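Local coordinates for guanine nucleotide exchange protein (Legionella pneumophila, PDB 1XSZ) that probably acts as a guanine nucleotide exchange factor for ADP-ribosylation factor (Arf) GTPases and carries a capping domain over its Sec7 active site, at residues T234-I239 with A315-P320; S216-L221 with I277-P282. All blocks are in the same frame, centred on the assembly; numbering follows the deposited sequence. Where two conformers were deposited one is given.

Contact 1. Residues T234-I239 with A315-P320; sequences TVFPGI and ADFSSP
Phe-236 and Asp-316 both set CG anti to the carbonyl carbon, beside the backbone N (chi1 -83° in Asp-316). The carboxylate comes to the Phe-236 side chain at its base, Asp-316 OD2 standing 3.3 Å from Phe-236 CB, while Asp-316 CB lies at the rim of the ring, near its plane and 3.7 Å from Phe-236 CD2. Ring and carboxylate are nearly coplanar, 19° apart. Farther along the same rim, Phe-236 CE2 touches Phe-317 CE1 at 3.6 Å; the two rings are inclined obliquely, and Val-235 CG1 lies over one face of Phe-236, offset toward the rim. The polar link is a single direct bond, from Gly-238 N to Asp-316 OD2 at 3.2 Å. It is bent, with an angle of 138° at the hydrogen, and reaches the oxygen on its syn side, somewhat out of the carboxylate plane. A water adds a second bridge, donating to Val-235 O and to Asp-316 O, which also accepts a bond from Thr-217 OG1 of helix 216-224. Two loops of the capping domain are thus joined by an aspartate whose carboxylate takes the Gly-238 amide while its CB lies against the Phe-236 rim. The N-H would suit a negative oxygen, consistent with an ionised Asp-316, although a single bent bond is a modest hold.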
loop_
_atom_site.group_PDB
_atom_site.type_symbol
_atom_site.label_atom_id
_atom_site.label_comp_id
_atom_site.label_asym_id
_atom_site.label_seq_id
_atom_site.Cartn_x
_atom_site.Cartn_y
_atom_site.Cartn_z
ATOM N N THR A 234 -21.629 -6.192 -14.620
ATOM C CA THR A 234 -21.692 -5.555 -15.929
ATOM C C THR A 234 -20.254 -5.320 -16.387
ATOM O O THR A 234 -19.984 -5.146 -17.573
ATOM C CB THR A 234 -22.442 -4.202 -15.885
ATOM O OG1 THR A 234 -21.804 -3.320 -14.955
ATOM C CG2 THR A 234 -23.892 -4.410 -15.474
ATOM N N VAL A 235 -19.335 -5.320 -15.424
ATOM C CA VAL A 235 -17.919 -5.133 -15.713
ATOM C C VAL A 235 -17.274 -6.513 -15.836
ATOM O O VAL A 235 -16.469 -6.757 -16.739
ATOM C CB VAL A 235 -17.205 -4.353 -14.580
ATOM C CG1 VAL A 235 -15.726 -4.206 -14.904
ATOM C CG2 VAL A 235 -17.847 -2.982 -14.395
ATOM N N PHE A 236 -17.643 -7.406 -14.921
ATOM C CA PHE A 236 -17.117 -8.770 -14.897
ATOM C C PHE A 236 -18.246 -9.793 -15.006
ATOM O O PHE A 236 -18.733 -10.299 -13.999
ATOM C CB PHE A 236 -16.352 -9.023 -13.595
ATOM C CG PHE A 236 -15.225 -8.065 -13.355
ATOM C CD1 PHE A 236 -15.325 -7.085 -12.371
ATOM C CD2 PHE A 236 -14.062 -8.136 -14.114
ATOM C CE1 PHE A 236 -14.279 -6.191 -12.148
ATOM C CE2 PHE A 236 -13.015 -7.246 -13.899
ATOM C CZ PHE A 236 -13.124 -6.272 -12.914
ATOM N N PRO A 237 -18.671 -10.116 -16.236
ATOM C CA PRO A 237 -19.752 -11.087 -16.441
ATOM C C PRO A 237 -19.516 -12.430 -15.743
ATOM O O PRO A 237 -20.463 -13.089 -15.312
ATOM C CB PRO A 237 -19.798 -11.224 -17.959
ATOM C CG PRO A 237 -19.406 -9.855 -18.421
ATOM C CD PRO A 237 -18.233 -9.545 -17.521
ATOM N N GLY A 238 -18.250 -12.821 -15.628
ATOM C CA GLY A 238 -17.913 -14.081 -14.988
ATOM C C GLY A 238 -18.439 -14.263 -13.574
ATOM O O GLY A 238 -19.047 -15.289 -13.260
ATOM N N ILE A 239 -18.213 -13.273 -12.717
ATOM C CA ILE A 239 -18.657 -13.348 -11.328
ATOM C C ILE A 239 -20.150 -13.636 -11.202
ATOM O O ILE A 239 -20.890 -13.587 -12.187
ATOM C CB ILE A 239 -18.332 -12.046 -10.566
ATOM C CG1 ILE A 239 -19.099 -10.875 -11.178
ATOM C CG2 ILE A 239 -16.832 -11.789 -10.607
ATOM C CD1 ILE A 239 -18.860 -9.557 -10.483
ATOM N N ALA A 315 -9.239 -12.842 -14.760
ATOM C CA ALA A 315 -9.376 -13.589 -16.005
ATOM C C ALA A 315 -10.344 -12.951 -16.993
ATOM O O ALA A 315 -10.273 -13.233 -18.188
ATOM C CB ALA A 315 -9.810 -15.016 -15.708
ATOM N N ASP A 316 -11.239 -12.093 -16.505
ATOM C CA ASP A 316 -12.211 -11.443 -17.380
ATOM C C ASP A 316 -11.602 -10.382 -18.295
ATOM O O ASP A 316 -12.236 -9.950 -19.257
ATOM C CB ASP A 316 -13.352 -10.837 -16.556
ATOM C CG ASP A 316 -14.418 -11.859 -16.203
ATOM O OD1 ASP A 316 -14.389 -12.975 -16.772
ATOM O OD2 ASP A 316 -15.293 -11.552 -15.369
ATOM N N PHE A 317 -10.380 -9.950 -17.997
ATOM C CA PHE A 317 -9.707 -8.974 -18.844
ATOM C C PHE A 317 -9.121 -9.699 -20.049
ATOM O O PHE A 317 -8.682 -10.842 -19.933
ATOM C CB PHE A 317 -8.519 -8.317 -18.122
ATOM C CG PHE A 317 -8.895 -7.275 -17.108
ATOM C CD1 PHE A 317 -9.273 -7.635 -15.820
ATOM C CD2 PHE A 317 -8.823 -5.927 -17.435
ATOM C CE1 PHE A 317 -9.569 -6.666 -14.869
ATOM C CE2 PHE A 317 -9.117 -4.951 -16.487
ATOM C CZ PHE A 317 -9.489 -5.326 -15.203
ATOM N N SER A 318 -9.114 -9.039 -21.202
ATOM C CA SER A 318 -8.516 -9.632 -22.390
ATOM C C SER A 318 -7.018 -9.518 -22.143
ATOM O O SER A 318 -6.239 -10.411 -22.479
ATOM C CB SER A 318 -8.899 -8.842 -23.642
ATOM O OG SER A 318 -8.227 -9.343 -24.785
ATOM N N SER A 319 -6.635 -8.397 -21.539
ATOM C CA SER A 319 -5.247 -8.118 -21.204
ATOM C C SER A 319 -4.698 -9.182 -20.264
ATOM O O SER A 319 -5.412 -9.700 -19.408
ATOM C CB SER A 319 -5.139 -6.750 -20.526
ATOM O OG SER A 319 -3.856 -6.560 -19.959
ATOM N N PRO A 320 -3.412 -9.524 -20.417
ATOM C CA PRO A 320 -2.780 -10.530 -19.566
ATOM C C PRO A 320 -2.434 -9.954 -18.200
ATOM O O PRO A 320 -2.500 -8.741 -17.983
ATOM C CB PRO A 320 -1.531 -10.897 -20.352
ATOM C CG PRO A 320 -1.146 -9.587 -20.970
ATOM C CD PRO A 320 -2.483 -9.055 -21.461
HETATM O O HOH W 1 -14.904 -8.643 -18.228
#

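Contact 2. Residues S216-L221 with I277-P282; sequences STFKKL and IQVYTP
Leu-221 and Val-279 are the closest pair of CA atoms, 8.4 Å apart, where helix 216-221 passes over strand 277-280 almost perpendicularly (94°), with 10.8 Å between the axes. Their side chains reach toward each other tip to tip, Leu-221 CD2 meeting Val-279 CG2 at 3.8 Å. The same leucine methyl also lies 3.8 Å from Ile-277 CG2, so one branch spans two strand residues that point to the same side of the sheet. One turn earlier, Phe-218 has CG anti to the backbone N (chi1 178°), and its ring reaches to where the strand ends. Thr-281, just past that end, puts CG2 at the ring edge, near its plane, 4.1 Å from Phe-218 CZ, while Val-279 CG1 approaches obliquely. The interface between helix and strand is wholly apolar. On the reverse of the strand, Tyr-280 OH donates to Gln-278 OE1 at 2.7 Å and accepts from Ala-106 N, and Gln-278 NE2 bonds Glu-105, ties that reach into the Sec7 region. The helix therefore packs on one face of the antiparallel sheet, with strand 274-280 hydrogen-bonded between strands 260-268 and 295-300; Leu-221 also touches Ile-264, and Phe-218 touches Val-296.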
loop_
_atom_site.group_PDB
_atom_site.type_symbol
_atom_site.label_atom_id
_atom_site.label_comp_id
_atom_site.label_asym_id
_atom_site.label_seq_id
_atom_site.Cartn_x
_atom_site.Cartn_y
_atom_site.Cartn_z
ATOM N N SER A 216 -11.459 -3.222 -23.088
ATOM C CA SER A 216 -12.871 -2.972 -22.812
ATOM C C SER A 216 -13.223 -3.133 -21.337
ATOM O O SER A 216 -13.987 -2.341 -20.784
ATOM C CB SER A 216 -13.748 -3.899 -23.658
ATOM O OG SER A 216 -13.477 -5.261 -23.383
ATOM N N THR A 217 -12.666 -4.156 -20.697
ATOM C CA THR A 217 -12.935 -4.395 -19.285
ATOM C C THR A 217 -12.344 -3.272 -18.444
ATOM O O THR A 217 -12.972 -2.810 -17.493
ATOM C CB THR A 217 -12.365 -5.752 -18.827
ATOM O OG1 THR A 217 -12.996 -6.803 -19.570
ATOM C CG2 THR A 217 -12.630 -5.974 -17.345
ATOM N N PHE A 218 -11.142 -2.825 -18.795
ATOM C CA PHE A 218 -10.520 -1.734 -18.058
ATOM C C PHE A 218 -11.395 -0.488 -18.152
ATOM O O PHE A 218 -11.611 0.196 -17.161
ATOM C CB PHE A 218 -9.134 -1.406 -18.617
ATOM C CG PHE A 218 -8.462 -0.254 -17.920
ATOM C CD1 PHE A 218 -7.798 -0.447 -16.714
ATOM C CD2 PHE A 218 -8.532 1.032 -18.447
ATOM C CE1 PHE A 218 -7.211 0.625 -16.040
ATOM C CE2 PHE A 218 -7.949 2.113 -17.780
ATOM C CZ PHE A 218 -7.287 1.905 -16.574
ATOM N N LYS A 219 -11.897 -0.202 -19.351
ATOM C CA LYS A 219 -12.742 0.970 -19.551
ATOM C C LYS A 219 -13.997 0.914 -18.689
ATOM O O LYS A 219 -14.374 1.905 -18.068
ATOM C CB LYS A 219 -13.129 1.097 -21.025
ATOM C CG LYS A 219 -11.972 1.466 -21.933
ATOM C CD LYS A 219 -12.412 1.505 -23.385
ATOM C CE LYS A 219 -11.288 1.962 -24.294
ATOM N NZ LYS A 219 -10.880 3.361 -23.991
ATOM N N LYS A 220 -14.646 -0.247 -18.652
ATOM C CA LYS A 220 -15.853 -0.400 -17.845
ATOM C C LYS A 220 -15.521 -0.271 -16.362
ATOM O O LYS A 220 -16.286 0.299 -15.583
ATOM C CB LYS A 220 -16.510 -1.757 -18.108
ATOM C CG LYS A 220 -17.136 -1.890 -19.490
ATOM C CD LYS A 220 -17.796 -3.251 -19.658
ATOM C CE LYS A 220 -18.506 -3.366 -21.001
ATOM N NZ LYS A 220 -17.570 -3.196 -22.146
ATOM N N LEU A 221 -14.366 -0.805 -15.975
ATOM C CA LEU A 221 -13.931 -0.746 -14.588
ATOM C C LEU A 221 -13.660 0.697 -14.173
ATOM O O LEU A 221 -14.060 1.136 -13.095
ATOM C CB LEU A 221 -12.657 -1.573 -14.410
ATOM C CG LEU A 221 -12.035 -1.561 -13.015
ATOM C CD1 LEU A 221 -13.001 -2.151 -12.009
ATOM C CD2 LEU A 221 -10.742 -2.361 -13.041
ATOM N N ILE A 277 -10.158 -4.462 -5.819
ATOM C CA ILE A 277 -9.622 -4.086 -7.112
ATOM C C ILE A 277 -9.196 -2.630 -7.045
ATOM O O ILE A 277 -10.024 -1.736 -6.852
ATOM C CB ILE A 277 -10.676 -4.263 -8.229
ATOM C CG1 ILE A 277 -11.166 -5.713 -8.263
ATOM C CG2 ILE A 277 -10.082 -3.862 -9.567
ATOM C CD1 ILE A 277 -12.235 -5.969 -9.315
ATOM N N GLN A 278 -7.894 -2.398 -7.171
ATOM C CA GLN A 278 -7.338 -1.052 -7.140
ATOM C C GLN A 278 -7.044 -0.591 -8.554
ATOM O O GLN A 278 -6.556 -1.366 -9.375
ATOM C CB GLN A 278 -6.030 -1.033 -6.350
ATOM C CG GLN A 278 -6.130 -1.536 -4.939
ATOM C CD GLN A 278 -4.763 -1.683 -4.310
ATOM O OE1 GLN A 278 -3.981 -0.733 -4.276
ATOM N NE2 GLN A 278 -4.466 -2.873 -3.815
ATOM N N VAL A 279 -7.309 0.677 -8.831
ATOM C CA VAL A 279 -7.058 1.233 -10.147
ATOM C C VAL A 279 -6.121 2.433 -10.058
ATOM O O VAL A 279 -6.291 3.298 -9.196
ATOM C CB VAL A 279 -8.379 1.678 -10.821
ATOM C CG1 VAL A 279 -8.087 2.324 -12.159
ATOM C CG2 VAL A 279 -9.300 0.479 -11.001
ATOM N N TYR A 280 -5.130 2.467 -10.942
ATOM C CA TYR A 280 -4.173 3.565 -11.008
ATOM C C TYR A 280 -4.020 4.013 -12.455
ATOM O O TYR A 280 -3.901 3.183 -13.350
ATOM C CB TYR A 280 -2.782 3.145 -10.505
ATOM C CG TYR A 280 -2.734 2.697 -9.070
ATOM C CD1 TYR A 280 -3.160 1.424 -8.706
ATOM C CD2 TYR A 280 -2.303 3.564 -8.062
ATOM C CE1 TYR A 280 -3.168 1.023 -7.377
ATOM C CE2 TYR A 280 -2.307 3.175 -6.731
ATOM C CZ TYR A 280 -2.744 1.907 -6.392
ATOM O OH TYR A 280 -2.791 1.527 -5.075
ATOM N N THR A 281 -4.043 5.319 -12.689
ATOM C CA THR A 281 -3.833 5.851 -14.027
ATOM C C THR A 281 -2.730 6.889 -13.876
ATOM O O THR A 281 -2.749 7.719 -12.960
ATOM C CB THR A 281 -5.115 6.475 -14.638
ATOM O OG1 THR A 281 -5.604 7.521 -13.797
ATOM C CG2 THR A 281 -6.183 5.417 -14.801
ATOM N N PRO A 282 -1.740 6.857 -14.769
ATOM C CA PRO A 282 -0.624 7.799 -14.698
ATOM C C PRO A 282 -0.904 9.273 -14.944
ATOM O O PRO A 282 -1.760 9.638 -15.749
ATOM C CB PRO A 282 0.361 7.235 -15.716
ATOM C CG PRO A 282 -0.558 6.645 -16.764
ATOM C CD PRO A 282 -1.589 5.937 -15.913
#

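In the fold
Both contacts lie within the capping-domain range, and their segments alternate along the chain. Residues 216-221 come first, on helix 216-224, followed by the loop 234-239. The chain then runs through strands 243-248 and 260-268 before 277-282 closes contact 2, a span of 55 intervening residues. It continues through strand 295-300 and helix 306-315 until 315-320 closes contact 1 over 75 residues. The two closures therefore cross rather than nest. Their centres lie 11 Å apart and they touch directly, Phe-236 CE1 packing on Ile-277 CD1 at 3.5 Å. Together they tie helix 216-224 to the middle of the sheet and join two loops beside that helix.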